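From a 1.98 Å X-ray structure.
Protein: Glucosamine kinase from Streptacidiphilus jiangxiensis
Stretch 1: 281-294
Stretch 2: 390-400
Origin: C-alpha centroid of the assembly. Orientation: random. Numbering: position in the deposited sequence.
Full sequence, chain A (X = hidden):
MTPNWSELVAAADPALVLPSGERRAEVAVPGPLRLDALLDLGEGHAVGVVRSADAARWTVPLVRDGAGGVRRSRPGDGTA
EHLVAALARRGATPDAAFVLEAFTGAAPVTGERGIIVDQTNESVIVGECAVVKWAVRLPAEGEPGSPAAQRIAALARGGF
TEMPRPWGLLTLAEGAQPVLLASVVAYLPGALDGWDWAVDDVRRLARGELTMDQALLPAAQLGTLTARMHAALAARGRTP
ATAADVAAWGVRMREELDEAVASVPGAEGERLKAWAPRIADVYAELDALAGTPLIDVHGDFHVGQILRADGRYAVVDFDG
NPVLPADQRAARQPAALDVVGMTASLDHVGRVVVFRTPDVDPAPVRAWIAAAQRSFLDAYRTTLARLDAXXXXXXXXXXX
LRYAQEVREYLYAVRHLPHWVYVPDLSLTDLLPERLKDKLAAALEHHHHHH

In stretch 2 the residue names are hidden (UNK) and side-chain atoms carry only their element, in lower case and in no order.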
# COMPACT_ATOMS: atom_id res chain seq x y z
N ASP A 281 22.71 -10.25 15.99
CA ASP A 281 24.01 -10.24 15.33
C ASP A 281 23.89 -9.75 13.89
O ASP A 281 24.71 -8.96 13.42
CB ASP A 281 24.63 -11.63 15.35
CG ASP A 281 25.38 -11.93 16.64
OD1 ASP A 281 25.53 -11.00 17.47
OD2 ASP A 281 25.81 -13.09 16.81
N VAL A 282 22.86 -10.21 13.17
CA VAL A 282 22.69 -9.81 11.78
C VAL A 282 22.29 -8.34 11.69
O VAL A 282 22.75 -7.62 10.80
CB VAL A 282 21.65 -10.70 11.08
CG1 VAL A 282 21.22 -10.09 9.78
CG2 VAL A 282 22.23 -12.08 10.85
N TYR A 283 21.43 -7.87 12.60
CA TYR A 283 21.07 -6.46 12.59
C TYR A 283 22.30 -5.57 12.77
O TYR A 283 22.33 -4.44 12.27
CB TYR A 283 20.04 -6.15 13.67
CG TYR A 283 18.69 -6.78 13.47
CD1 TYR A 283 18.32 -7.29 12.25
CD2 TYR A 283 17.78 -6.87 14.53
CE1 TYR A 283 17.07 -7.88 12.06
CE2 TYR A 283 16.53 -7.44 14.35
CZ TYR A 283 16.19 -7.95 13.11
OH TYR A 283 14.93 -8.51 12.92
N ALA A 284 23.32 -6.09 13.46
CA ALA A 284 24.50 -5.28 13.78
C ALA A 284 25.26 -4.87 12.52
O ALA A 284 25.88 -3.81 12.48
CB ALA A 284 25.42 -6.05 14.72
N GLU A 285 25.21 -5.69 11.48
CA GLU A 285 25.96 -5.40 10.26
C GLU A 285 25.32 -4.30 9.43
O GLU A 285 25.89 -3.91 8.41
CB GLU A 285 26.10 -6.68 9.43
CG GLU A 285 26.89 -7.78 10.14
CD GLU A 285 28.32 -7.36 10.47
OE1 GLU A 285 28.95 -6.67 9.64
OE2 GLU A 285 28.80 -7.70 11.57
N LEU A 286 24.16 -3.78 9.83
CA LEU A 286 23.55 -2.67 9.11
C LEU A 286 24.43 -1.43 9.13
O LEU A 286 24.34 -0.60 8.22
CB LEU A 286 22.18 -2.35 9.72
CG LEU A 286 21.10 -3.40 9.45
CD1 LEU A 286 19.84 -3.07 10.24
CD2 LEU A 286 20.79 -3.46 7.96
N ASP A 287 25.28 -1.28 10.15
CA ASP A 287 26.10 -0.07 10.23
C ASP A 287 27.03 0.05 9.03
O ASP A 287 27.42 1.17 8.66
CB ASP A 287 26.90 -0.07 11.53
CG ASP A 287 26.00 -0.04 12.76
OD1 ASP A 287 24.88 0.51 12.67
OD2 ASP A 287 26.41 -0.58 13.81
N ALA A 288 27.39 -1.06 8.41
CA ALA A 288 28.28 -1.03 7.25
C ALA A 288 27.55 -0.76 5.94
O ALA A 288 28.19 -0.73 4.89
CB ALA A 288 29.03 -2.36 7.13
N LEU A 289 26.23 -0.57 5.97
CA LEU A 289 25.44 -0.39 4.76
C LEU A 289 25.10 1.07 4.50
O LEU A 289 24.21 1.35 3.69
CB LEU A 289 24.16 -1.22 4.85
CG LEU A 289 24.40 -2.72 5.00
CD1 LEU A 289 23.09 -3.46 5.03
CD2 LEU A 289 25.30 -3.28 3.89
N ALA A 290 25.78 2.00 5.15
CA ALA A 290 25.61 3.41 4.83
C ALA A 290 25.95 3.65 3.36
O ALA A 290 26.92 3.10 2.84
CB ALA A 290 26.49 4.28 5.72
N GLY A 291 25.14 4.46 2.70
CA GLY A 291 25.28 4.71 1.29
C GLY A 291 24.38 3.87 0.40
O GLY A 291 24.30 4.14 -0.80
N THR A 292 23.71 2.86 0.94
CA THR A 292 22.84 2.03 0.13
C THR A 292 21.70 2.88 -0.43
O THR A 292 21.21 3.78 0.25
CB THR A 292 22.30 0.86 0.95
OG1 THR A 292 21.71 -0.11 0.08
CG2 THR A 292 21.27 1.32 1.96
N PRO A 293 21.28 2.64 -1.67
CA PRO A 293 20.34 3.57 -2.32
C PRO A 293 18.92 3.42 -1.80
O PRO A 293 18.39 2.31 -1.69
CB PRO A 293 20.42 3.19 -3.81
CG PRO A 293 20.81 1.74 -3.79
CD PRO A 293 21.74 1.58 -2.59
N LEU A 294 18.30 4.55 -1.48
CA LEU A 294 16.88 4.61 -1.15
C LEU A 294 16.12 5.22 -2.33
O LEU A 294 16.57 6.22 -2.92
CB LEU A 294 16.62 5.44 0.10
CG LEU A 294 17.57 5.15 1.29
CD1 LEU A 294 17.30 6.14 2.44
CD2 LEU A 294 17.39 3.72 1.74
N UNK A 390 20.17 -2.34 -12.34
CA UNK A 390 20.70 -3.31 -11.40
C UNK A 390 21.03 -2.68 -10.04
O UNK A 390 20.87 -3.32 -9.00
c UNK A 390 21.98 -3.95 -11.96
o UNK A 390 21.77 -3.51 -14.29
c UNK A 390 21.83 -4.39 -13.40
o UNK A 390 21.78 -5.61 -13.65
N UNK A 391 21.49 -1.42 -10.05
CA UNK A 391 22.11 -0.83 -8.87
C UNK A 391 21.11 -0.35 -7.82
O UNK A 391 21.53 0.09 -6.74
o UNK A 391 22.96 2.26 -10.71
o UNK A 391 21.09 1.12 -10.50
c UNK A 391 23.00 0.35 -9.28
c UNK A 391 22.30 1.31 -10.23
N UNK A 392 19.80 -0.41 -8.08
CA UNK A 392 18.86 -0.03 -7.03
C UNK A 392 18.67 -1.13 -6.01
O UNK A 392 18.16 -0.86 -4.91
c UNK A 392 17.52 0.37 -7.66
c UNK A 392 16.73 -0.66 -8.45
c UNK A 392 15.88 0.06 -9.50
c UNK A 392 15.87 -1.52 -7.54
N UNK A 393 19.09 -2.35 -6.32
CA UNK A 393 18.92 -3.51 -5.44
C UNK A 393 20.24 -3.81 -4.74
O UNK A 393 21.21 -4.20 -5.38
c UNK A 393 17.36 -7.04 -3.46
c UNK A 393 18.55 -8.32 -5.08
c UNK A 393 18.42 -4.71 -6.25
c UNK A 393 17.87 -8.25 -3.89
c UNK A 393 18.22 -5.96 -5.42
c UNK A 393 18.74 -7.18 -5.84
c UNK A 393 17.53 -5.92 -4.22
N UNK A 394 20.28 -3.60 -3.42
CA UNK A 394 21.44 -3.94 -2.58
C UNK A 394 21.07 -5.20 -1.79
O UNK A 394 20.37 -5.12 -0.77
c UNK A 394 23.08 -3.01 -0.87
c UNK A 394 21.79 -2.78 -1.66
o UNK A 394 23.60 -4.15 -0.86
o UNK A 394 23.56 -2.05 -0.24
N UNK A 395 21.54 -6.36 -2.27
CA UNK A 395 21.12 -7.62 -1.68
C UNK A 395 21.84 -7.94 -0.37
O UNK A 395 21.50 -8.94 0.28
o UNK A 395 23.63 -8.23 -2.64
c UNK A 395 22.72 -8.88 -3.21
c UNK A 395 21.31 -8.77 -2.68
o UNK A 395 22.90 -9.60 -4.21
N UNK A 396 22.79 -7.11 0.05
CA UNK A 396 23.28 -7.23 1.42
C UNK A 396 22.16 -7.04 2.43
O UNK A 396 22.27 -7.53 3.55
n UNK A 396 25.93 -1.67 0.66
n UNK A 396 25.99 -3.97 0.68
c UNK A 396 24.40 -6.21 1.67
c UNK A 396 26.57 -2.80 0.94
c UNK A 396 26.60 -5.27 0.95
n UNK A 396 27.78 -2.77 1.48
c UNK A 396 25.62 -6.40 0.76
N UNK A 397 21.09 -6.34 2.05
CA UNK A 397 19.98 -6.08 2.95
C UNK A 397 19.02 -7.24 3.07
O UNK A 397 18.13 -7.19 3.92
c UNK A 397 19.93 -3.51 2.65
c UNK A 397 19.22 -4.84 2.49
c UNK A 397 19.91 -3.11 4.11
c UNK A 397 19.28 -2.44 1.80
N UNK A 398 19.15 -8.28 2.23
CA UNK A 398 18.14 -9.33 2.20
C UNK A 398 17.98 -9.97 3.57
O UNK A 398 16.87 -10.06 4.10
c UNK A 398 16.73 -9.63 -0.42
c UNK A 398 18.19 -10.04 -0.29
c UNK A 398 18.50 -11.22 -1.20
c UNK A 398 18.51 -10.38 1.16
N UNK A 399 19.07 -10.45 4.17
CA UNK A 399 18.91 -11.19 5.43
C UNK A 399 18.42 -10.30 6.56
O UNK A 399 17.42 -10.66 7.21
c UNK A 399 20.04 -12.74 7.06
c UNK A 399 20.21 -11.89 5.79
o UNK A 399 20.59 -12.74 4.69
N UNK A 400 19.05 -9.16 6.88
CA UNK A 400 18.51 -8.35 7.99
C UNK A 400 17.07 -7.92 7.80
O UNK A 400 16.29 -7.98 8.76
c UNK A 400 19.48 -7.16 8.07
c UNK A 400 20.25 -7.16 6.79
c UNK A 400 20.29 -8.61 6.33
O HOH W 1 27.05 1.08 0.77
O HOH W 2 16.87 1.06 -3.35

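Position 390 has two side-chain carbons, the second carrying two oxygens. That is a carboxylate on a single CB. It is out of reach of stretch 1 and touches nothing there. It is Asp390.

Position 391 has the same four atoms, two carbons and two oxygens. The carboxylate is hydrogen-bonded elsewhere in the structure. Only the backbone approaches stretch 1: its O lies 3.5 Å from CG of Pro293. It is Asp391.

Position 392 has four carbons, forked at the second. The forked end leads away from stretch 1. The backbone O of 392 sits 3.9 Å from CG of Pro293. The same O accepts a hydrogen bond from water 2 at 2.8 Å, and that water also donates to Pro293 O at 2.6 Å. A fork at the second carbon means Leu392.

Position 393 has one carbon followed by a ring of six carbons, with no oxygen. CA-to-CB points away, and the ring makes no contact with stretch 1. It is Phe393.

Position 394 again has two carbons and a pair of oxygens. CA-to-CB points toward stretch 1, and one oxygen lies 2.7 Å from OG1 of Thr292. This is Asp394. Thr292 OG1 donates a hydrogen bond to Asp394 OD2.

Position 395 is a fourth carboxylate of two carbons and two oxygens. It is out of reach of stretch 1 and touches a crystal neighbour. It is Asp395.

Position 396 has three carbons, a nitrogen, then a carbon carrying two more nitrogens. This is a guanidinium on a long chain. Its central carbon lies 3.2 Å from CD2 of Leu289, which packs over one face of the group. It is Arg396, and that carbon is CZ. Arg396 NE donates to Asp394 OD1 at 2.8 Å. Arg396 NH2 forms a salt bridge with Asp394 OD2 at 2.6 Å. Water 1 links Arg396 NH2 (3.0 Å) to Ala290 O (2.9 Å).

Position 397 has four carbons, forked at the second. One tip is 3.3 Å from CD1 of Leu289 and 4.0 Å from CD2 of Leu286. It is Leu397, and the tip is CD2.

Position 398 has the same forked four carbons but is out of reach of stretch 1. It is Leu398.

Position 399 has one carbon bearing an oxygen and a carbon. The branch carbon lies 4.0 Å from CG1 of Val282. It is Thr399.

Position 400 has three carbons closing a ring onto the backbone N. Its CB is 3.8 Å from CG1 of Val282. It is Pro400. Its CG lies 3.9 Å from Leu286 CD2, and its O is 3.4 Å from Tyr283 CE1, at the ring edge.

The contact has an apolar part and a polar part. Val282, Tyr283, Leu286 and Leu289 pack on Leu397 and Pro400. Beside them, Asp394 holds the Arg396 guanidinium and also accepts from Thr292. This ties the two stretches together with one direct hydrogen bond, and two waters add bridges.

Stretch 2 (390-400) DDLFDDRLLTP
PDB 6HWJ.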